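Local atomic coordinates of putative lipoprotein (Bacteroides ovatus, PDB entry 3OQQ), a protein that is of unknown function but binds calcium ions in the crystal and is probably an extracellular lipoprotein rich in antiparallel beta sheet. Residues Thr21-Val25 / Leu36-Leu42; Asn114-Tyr120 / Cys161-Gln165. The contacts are given in a common frame with arbitrary orientation. Residues are numbered along the deposited sequence.

Interaction 1. Residues Thr21-Val25 / Leu36-Leu42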
ATOM      1  N   THR A  21      -9.373  -8.100 -26.073  1.00 32.02           N
ATOM      2  CA  THR A  21      -9.003  -9.490 -25.772  1.00 30.86           C
ATOM      3  C   THR A  21      -8.354  -9.622 -24.409  1.00 31.35           C
ATOM      4  O   THR A  21      -8.341 -10.720 -23.829  1.00 30.49           O
ATOM      5  CB  THR A  21      -8.082 -10.083 -26.845  1.00 35.84           C
ATOM      6  OG1 THR A  21      -8.096 -11.504 -26.673  1.00 34.04           O
ATOM      7  CG2 THR A  21      -6.623  -9.576 -26.734  1.00 28.86           C
ATOM      8  N   LEU A  22      -7.773  -8.525 -23.915  1.00 26.05           N
ATOM      9  CA  LEU A  22      -7.062  -8.531 -22.640  1.00 24.92           C
ATOM     10  C   LEU A  22      -8.020  -8.836 -21.488  1.00 31.21           C
ATOM     11  O   LEU A  22      -9.224  -8.552 -21.572  1.00 31.37           O
ATOM     12  CB  LEU A  22      -6.320  -7.210 -22.429  1.00 24.23           C
ATOM     13  CG  LEU A  22      -5.490  -6.726 -23.625  1.00 27.91           C
ATOM     14  CD1 LEU A  22      -4.886  -5.390 -23.338  1.00 27.69           C
ATOM     15  CD2 LEU A  22      -4.404  -7.704 -23.966  1.00 27.72           C
ATOM     16  N   VAL A  23      -7.493  -9.500 -20.447  1.00 26.36           N
ATOM     17  CA  VAL A  23      -8.322  -9.957 -19.339  1.00 24.09           C
ATOM     18  C   VAL A  23      -7.932  -9.274 -18.012  1.00 26.36           C
ATOM     19  O   VAL A  23      -6.827  -8.759 -17.859  1.00 24.88           O
ATOM     20  CB  VAL A  23      -8.299 -11.518 -19.215  1.00 26.84           C
ATOM     21  CG1 VAL A  23      -8.837 -12.187 -20.486  1.00 26.97           C
ATOM     22  CG2 VAL A  23      -6.901 -12.046 -18.874  1.00 26.34           C
ATOM     23  N   ASN A  24      -8.841  -9.336 -17.044  1.00 22.81           N
ATOM     24  CA  ASN A  24      -8.611  -8.816 -15.705  1.00 22.21           C
ATOM     25  C   ASN A  24      -8.746  -9.954 -14.716  1.00 27.45           C
ATOM     26  O   ASN A  24      -9.643 -10.771 -14.867  1.00 27.84           O
ATOM     27  CB  ASN A  24      -9.580  -7.694 -15.412  1.00 23.23           C
ATOM     28  CG  ASN A  24      -9.336  -6.495 -16.285  1.00 38.95           C
ATOM     29  OD1 ASN A  24      -8.212  -6.023 -16.436  1.00 30.54           O
ATOM     30  ND2 ASN A  24     -10.374  -6.010 -16.922  1.00 36.25           N
ATOM     31  N   VAL A  25      -7.814 -10.050 -13.749  1.00 24.09           N
ATOM     32  CA  VAL A  25      -7.810 -11.108 -12.733  1.00 22.38           C
ATOM     33  C   VAL A  25      -8.066 -10.464 -11.370  1.00 25.80           C
ATOM     34  O   VAL A  25      -7.411  -9.473 -11.031  1.00 25.28           O
ATOM     35  CB  VAL A  25      -6.500 -11.935 -12.763  1.00 24.75           C
ATOM     36  CG1 VAL A  25      -6.526 -13.058 -11.723  1.00 23.98           C
ATOM     37  CG2 VAL A  25      -6.235 -12.489 -14.171  1.00 24.51           C
ATOM     38  N   LEU A  36      -8.821  -6.258  -7.881  1.00 21.85           N
ATOM     39  CA  LEU A  36      -8.001  -6.509  -9.072  1.00 22.69           C
ATOM     40  C   LEU A  36      -6.556  -6.781  -8.650  1.00 26.47           C
ATOM     41  O   LEU A  36      -5.977  -6.020  -7.860  1.00 26.57           O
ATOM     42  CB  LEU A  36      -8.051  -5.320 -10.038  1.00 23.58           C
ATOM     43  CG  LEU A  36      -7.548  -5.572 -11.449  1.00 30.56           C
ATOM     44  CD1 LEU A  36      -8.461  -4.951 -12.442  1.00 31.83           C
ATOM     45  CD2 LEU A  36      -6.141  -4.998 -11.639  1.00 33.60           C
ATOM     46  N   LEU A  37      -5.999  -7.879  -9.150  1.00 20.80           N
ATOM     47  CA  LEU A  37      -4.616  -8.295  -8.883  1.00 18.57           C
ATOM     48  C   LEU A  37      -3.719  -7.948 -10.073  1.00 23.85           C
ATOM     49  O   LEU A  37      -2.615  -7.454  -9.889  1.00 23.46           O
ATOM     50  CB  LEU A  37      -4.577  -9.796  -8.629  1.00 17.58           C
ATOM     51  CG  LEU A  37      -5.379 -10.302  -7.441  1.00 20.56           C
ATOM     52  CD1 LEU A  37      -5.505 -11.789  -7.515  1.00 19.96           C
ATOM     53  CD2 LEU A  37      -4.734  -9.868  -6.110  1.00 21.86           C
ATOM     54  N   VAL A  38      -4.207  -8.219 -11.293  1.00 22.39           N
ATOM     55  CA  VAL A  38      -3.471  -7.952 -12.532  1.00 24.26           C
ATOM     56  C   VAL A  38      -4.520  -7.581 -13.605  1.00 28.27           C
ATOM     57  O   VAL A  38      -5.565  -8.225 -13.706  1.00 26.96           O
ATOM     58  CB  VAL A  38      -2.489  -9.108 -12.931  1.00 29.39           C
ATOM     59  CG1 VAL A  38      -3.214 -10.393 -13.283  1.00 30.18           C
ATOM     60  CG2 VAL A  38      -1.539  -8.693 -14.052  1.00 30.11           C
ATOM     61  N   GLY A  39      -4.274  -6.467 -14.288  1.00 26.15           N
ATOM     62  CA  GLY A  39      -5.163  -5.930 -15.310  1.00 26.36           C
ATOM     63  C   GLY A  39      -4.565  -5.942 -16.696  1.00 30.99           C
ATOM     64  O   GLY A  39      -3.336  -5.994 -16.841  1.00 30.25           O
ATOM     65  N   ASP A  40      -5.457  -5.898 -17.726  1.00 27.84           N
ATOM     66  CA  ASP A  40      -5.161  -5.853 -19.167  1.00 28.53           C
ATOM     67  C   ASP A  40      -4.061  -6.861 -19.583  1.00 29.44           C
ATOM     68  O   ASP A  40      -3.080  -6.498 -20.235  1.00 27.31           O
ATOM     69  CB  ASP A  40      -4.803  -4.401 -19.590  1.00 31.38           C
ATOM     70  CG  ASP A  40      -6.002  -3.461 -19.544  1.00 41.32           C
ATOM     71  OD1 ASP A  40      -7.113  -3.890 -19.937  1.00 43.97           O
ATOM     72  OD2 ASP A  40      -5.827  -2.292 -19.143  1.00 44.44           O
ATOM     73  N   VAL A  41      -4.274  -8.138 -19.218  1.00 25.11           N
ATOM     74  CA  VAL A  41      -3.375  -9.272 -19.455  1.00 25.12           C
ATOM     75  C   VAL A  41      -3.686  -9.950 -20.769  1.00 31.27           C
ATOM     76  O   VAL A  41      -4.822 -10.359 -20.990  1.00 30.55           O
ATOM     77  CB  VAL A  41      -3.520 -10.293 -18.291  1.00 26.65           C
ATOM     78  CG1 VAL A  41      -2.546 -11.457 -18.428  1.00 25.79           C
ATOM     79  CG2 VAL A  41      -3.360  -9.603 -16.946  1.00 24.95           C
ATOM     80  N   LEU A  42      -2.670 -10.125 -21.614  1.00 29.56           N
ATOM     81  CA  LEU A  42      -2.831 -10.851 -22.870  1.00 30.39           C
ATOM     82  C   LEU A  42      -2.635 -12.343 -22.584  1.00 36.02           C
ATOM     83  O   LEU A  42      -1.621 -12.728 -21.990  1.00 36.38           O
ATOM     84  CB  LEU A  42      -1.830 -10.330 -23.924  1.00 30.34           C
ATOM     85  CG  LEU A  42      -1.619 -11.161 -25.188  1.00 35.32           C
ATOM     86  CD1 LEU A  42      -2.876 -11.211 -26.047  1.00 34.59           C
ATOM     87  CD2 LEU A  42      -0.468 -10.620 -25.983  1.00 37.44           C
TER
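Residues Thr21-Val25 and Leu36-Leu42 run antiparallel as parts of a beta hairpin whose register slips by one residue. Val23 and Val41 exchange both hydrogen bonds, Val23 N to Val41 O at 2.9 Å and Val41 N to Val23 O at 3.0 Å. Val25 N donates to Val38 O at 2.9 Å, while Val25 O accepts from Leu37 N at 2.8 Å and weakly from Val38 N at 3.5 Å. Leu37 and Val38 opposite Val25 make a classic bulge; Asp40, with positive phi, and Val41 opposite Val23 make a G1 bulge. At the second bulge Asp40 N makes a poor angle with Val23 O and bonds instead to Asn24 OD1 at 3.0 Å. Val23, Val25, Val38 and Val41 share one face, with Val25 CB 3.7 Å from Val38 CG1, whereas Leu22 CD2 packs on Leu42 CB at 3.7 Å. Strand 59-65 pairs with the first strand through Asn24, strand 122-131 with the second through Leu37 and Gly39, and strand 46-54 meets Val38 and Val41.

Interaction 2. Residues Asn114-Tyr120 / Cys161-Gln165. With CA (calcium ion), chain E.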
ATOM      1  N   ASN A 114      -3.482  -8.409 -33.128  1.00 38.21           N
ATOM      2  CA  ASN A 114      -2.897  -7.091 -32.870  1.00 38.48           C
ATOM      3  C   ASN A 114      -3.987  -5.975 -32.932  1.00 42.55           C
ATOM      4  O   ASN A 114      -3.747  -4.867 -32.463  1.00 41.98           O
ATOM      5  CB  ASN A 114      -1.727  -6.820 -33.808  1.00 38.94           C
ATOM      6  CG  ASN A 114      -0.449  -7.513 -33.362  1.00 51.31           C
ATOM      7  OD1 ASN A 114       0.029  -7.320 -32.239  1.00 38.66           O
ATOM      8  ND2 ASN A 114       0.156  -8.320 -34.229  1.00 40.12           N
ATOM      9  N   GLU A 115      -5.186  -6.311 -33.449  1.00 39.23           N
ATOM     10  CA  GLU A 115      -6.361  -5.446 -33.539  1.00 39.83           C
ATOM     11  C   GLU A 115      -7.080  -5.350 -32.165  1.00 43.96           C
ATOM     12  O   GLU A 115      -7.696  -4.317 -31.883  1.00 44.08           O
ATOM     13  CB  GLU A 115      -7.329  -5.985 -34.633  1.00 42.25           C
ATOM     14  CG  GLU A 115      -8.662  -5.251 -34.791  1.00 49.30           C
ATOM     15  CD  GLU A 115      -9.605  -5.724 -35.887  1.00 70.58           C
ATOM     16  OE1 GLU A 115      -9.823  -6.952 -36.020  1.00 50.77           O
ATOM     17  OE2 GLU A 115     -10.183  -4.851 -36.572  1.00 65.61           O
ATOM     18  N   THR A 116      -6.968  -6.412 -31.305  1.00 38.51           N
ATOM     19  CA  THR A 116      -7.668  -6.523 -30.014  1.00 35.84           C
ATOM     20  C   THR A 116      -6.769  -6.607 -28.743  1.00 36.58           C
ATOM     21  O   THR A 116      -7.319  -6.660 -27.634  1.00 33.60           O
ATOM     22  CB  THR A 116      -8.571  -7.769 -30.054  1.00 42.15           C
ATOM     23  OG1 THR A 116      -7.761  -8.945 -30.122  1.00 43.82           O
ATOM     24  CG2 THR A 116      -9.536  -7.755 -31.223  1.00 37.92           C
ATOM     25  N   ASP A 117      -5.420  -6.590 -28.878  1.00 33.67           N
ATOM     26  CA  ASP A 117      -4.518  -6.729 -27.716  1.00 31.41           C
ATOM     27  C   ASP A 117      -3.788  -5.420 -27.327  1.00 34.52           C
ATOM     28  O   ASP A 117      -2.770  -5.480 -26.638  1.00 32.58           O
ATOM     29  CB  ASP A 117      -3.473  -7.830 -28.026  1.00 33.09           C
ATOM     30  CG  ASP A 117      -2.416  -7.459 -29.083  1.00 39.68           C
ATOM     31  OD1 ASP A 117      -2.528  -6.366 -29.692  1.00 37.37           O
ATOM     32  OD2 ASP A 117      -1.491  -8.268 -29.305  1.00 40.64           O
ATOM     33  N   GLN A 118      -4.247  -4.272 -27.818  1.00 34.15           N
ATOM     34  CA  GLN A 118      -3.538  -3.011 -27.584  1.00 35.72           C
ATOM     35  C   GLN A 118      -3.778  -2.471 -26.161  1.00 41.74           C
ATOM     36  O   GLN A 118      -4.679  -1.659 -25.938  1.00 45.11           O
ATOM     37  CB  GLN A 118      -3.914  -1.965 -28.643  1.00 37.98           C
ATOM     38  CG  GLN A 118      -3.480  -2.331 -30.061  1.00 58.35           C
ATOM     39  CD  GLN A 118      -4.160  -1.462 -31.094  1.00 87.69           C
ATOM     40  OE1 GLN A 118      -4.240  -0.232 -30.961  1.00 84.38           O
ATOM     41  NE2 GLN A 118      -4.656  -2.082 -32.156  1.00 83.35           N
ATOM     42  N   GLY A 119      -2.958  -2.934 -25.223  1.00 34.52           N
ATOM     43  CA  GLY A 119      -3.045  -2.535 -23.827  1.00 32.91           C
ATOM     44  C   GLY A 119      -1.854  -3.002 -23.024  1.00 36.96           C
ATOM     45  O   GLY A 119      -1.250  -4.036 -23.336  1.00 37.87           O
ATOM     46  N   TYR A 120      -1.516  -2.240 -21.986  1.00 33.11           N
ATOM     47  CA  TYR A 120      -0.389  -2.517 -21.105  1.00 32.32           C
ATOM     48  C   TYR A 120      -0.799  -3.334 -19.903  1.00 33.74           C
ATOM     49  O   TYR A 120      -1.725  -2.964 -19.182  1.00 32.97           O
ATOM     50  CB  TYR A 120       0.254  -1.211 -20.620  1.00 33.50           C
ATOM     51  CG  TYR A 120       0.689  -0.257 -21.709  1.00 37.72           C
ATOM     52  CD1 TYR A 120       1.666  -0.619 -22.634  1.00 40.07           C
ATOM     53  CD2 TYR A 120       0.200   1.044 -21.757  1.00 39.31           C
ATOM     54  CE1 TYR A 120       2.101   0.274 -23.617  1.00 39.76           C
ATOM     55  CE2 TYR A 120       0.633   1.947 -22.728  1.00 41.11           C
ATOM     56  CZ  TYR A 120       1.577   1.554 -23.661  1.00 45.72           C
ATOM     57  OH  TYR A 120       2.000   2.445 -24.616  1.00 49.04           O
ATOM     58  N   CYS A 161       4.764  -0.532 -19.672  1.00 36.08           N
ATOM     59  CA  CYS A 161       4.577   0.267 -20.898  1.00 38.11           C
ATOM     60  C   CYS A 161       5.470  -0.308 -22.010  1.00 44.85           C
ATOM     61  O   CYS A 161       6.489   0.282 -22.400  1.00 44.18           O
ATOM     62  CB  CYS A 161       4.847   1.750 -20.660  1.00 38.77           C
ATOM     63  SG  CYS A 161       3.794   2.513 -19.401  1.00 42.05           S
ATOM     64  N   HIS A 162       5.094  -1.510 -22.462  1.00 42.60           N
ATOM     65  CA  HIS A 162       5.784  -2.289 -23.477  1.00 43.48           C
ATOM     66  C   HIS A 162       4.938  -2.299 -24.741  1.00 50.44           C
ATOM     67  O   HIS A 162       3.707  -2.305 -24.647  1.00 50.84           O
ATOM     68  CB  HIS A 162       6.019  -3.730 -22.967  1.00 43.45           C
ATOM     69  CG  HIS A 162       6.789  -3.840 -21.676  1.00 45.18           C
ATOM     70  ND1 HIS A 162       6.954  -5.065 -21.044  1.00 46.15           N
ATOM     71  CD2 HIS A 162       7.438  -2.890 -20.954  1.00 45.44           C
ATOM     72  CE1 HIS A 162       7.669  -4.819 -19.958  1.00 44.39           C
ATOM     73  NE2 HIS A 162       7.974  -3.524 -19.854  1.00 44.36           N
ATOM     74  N   SER A 163       5.576  -2.323 -25.921  1.00 47.44           N
ATOM     75  CA  SER A 163       4.837  -2.343 -27.191  1.00 48.04           C
ATOM     76  C   SER A 163       4.014  -3.649 -27.380  1.00 49.54           C
ATOM     77  O   SER A 163       3.005  -3.645 -28.091  1.00 49.11           O
ATOM     78  CB  SER A 163       5.795  -2.162 -28.361  1.00 53.64           C
ATOM     79  OG  SER A 163       5.081  -1.883 -29.554  1.00 67.50           O
ATOM     80  N   GLN A 164       4.452  -4.747 -26.737  1.00 44.46           N
ATOM     81  CA  GLN A 164       3.841  -6.072 -26.817  1.00 43.76           C
ATOM     82  C   GLN A 164       4.124  -6.877 -25.539  1.00 46.94           C
ATOM     83  O   GLN A 164       5.238  -6.821 -24.995  1.00 46.19           O
ATOM     84  CB  GLN A 164       4.390  -6.814 -28.060  1.00 45.83           C
ATOM     85  CG  GLN A 164       3.752  -8.176 -28.365  1.00 55.35           C
ATOM     86  CD  GLN A 164       2.267  -8.174 -28.694  1.00 60.28           C
ATOM     87  OE1 GLN A 164       1.736  -7.306 -29.394  1.00 47.47           O
ATOM     88  NE2 GLN A 164       1.584  -9.217 -28.273  1.00 54.58           N
ATOM     89  N   GLN A 165       3.122  -7.642 -25.082  1.00 41.96           N
ATOM     90  CA  GLN A 165       3.253  -8.490 -23.900  1.00 41.79           C
ATOM     91  C   GLN A 165       3.946  -9.818 -24.250  1.00 50.18           C
ATOM     92  O   GLN A 165       4.019 -10.181 -25.425  1.00 51.15           O
ATOM     93  CB  GLN A 165       1.869  -8.749 -23.273  1.00 41.74           C
ATOM     94  CG  GLN A 165       1.213  -7.486 -22.723  1.00 37.88           C
ATOM     95  CD  GLN A 165      -0.049  -7.754 -21.945  1.00 46.23           C
ATOM     96  OE1 GLN A 165      -0.180  -8.769 -21.260  1.00 39.81           O
ATOM     97  NE2 GLN A 165      -0.972  -6.797 -21.963  1.00 31.94           N
TER
HETATM   98 CA    CA E 460      -0.164  -6.243 -30.377  1.00 49.25          CA
HETATM   99  O   HOH W   1      -1.088  -4.485 -31.276  1.00 37.90           O
HETATM  100  O   HOH W   2       0.369  -5.005 -28.094  1.00 40.32           O
HETATM  101  O   HOH W   3       0.065  -6.072 -25.619  1.00 46.50           O
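A calcium site bridges two loops, residues 114-120 ahead of strand 122-131 and residues 161-165 at the end of strand 150-161. The ion is held by Asn114 OD1 at 2.2 Å, by both carboxylate oxygens of Asp117 (OD1 at 2.5 Å and OD2 at 2.6 Å) and by Gln164 OE1 at 2.4 Å, with water 1 at 2.2 Å and water 2 at 2.6 Å bringing the ligand atoms of this chain and its waters to six. Shared coordination explains why Asn114 OD1 and Gln164 OE1 come within 3.3 Å although both are acceptors. Gln164 NE2 adds a weak hydrogen bond to Asp117 OD2 at 3.4 Å. Water 1 donates to Asn114 O at 2.9 Å, and that carbonyl also accepts from Gln118 NE2 at 2.9 Å, which ties the first loop back on itself. Away from the metal, Gln165 NE2 donates to Gly119 O at 3.1 Å; its OE1 accepts from Arg47. The Tyr120 ring packs against the start of the second segment: Cys161 CA lies over its face in a CH-pi contact, 3.9 Å from the ring centroid, and Cys161 SG makes a sulfur-aromatic contact at 4.6 Å from that centroid. His162 O lies at the ring edge, 3.2 Å from Tyr120 CE1. Oxygen-only coordination by side-chain carboxylate and amides plus water, with one bidentate aspartate, is typical of protein calcium sites; here the ion cross-links loops flanking adjacent antiparallel strands.

How the interactions relate
The contacts follow one another along the chain, yet the centres of interactions 1 and 2 lie about 12 Å apart, and Gln165 joins them directly. Gln165 NE2 reaches Asp40 O at 2.7 Å and Gln165 OE1 lies 2.9 Å from Leu42 N, both probable hydrogen bonds, so a side chain of interaction 2 binds the backbone at the C-terminal end of segment 36-42. Leu42 CD2 also packs 3.4 Å from Gln164 NE2, and Asp40 CB 3.4 Å from Tyr120 O. The calcium ion lies about 6 Å from the nearest atom of the Leu42 side chain. A backbone hydrogen bond between Thr21 and Thr116 links the residues leading into the first strand to the calcium-binding loop.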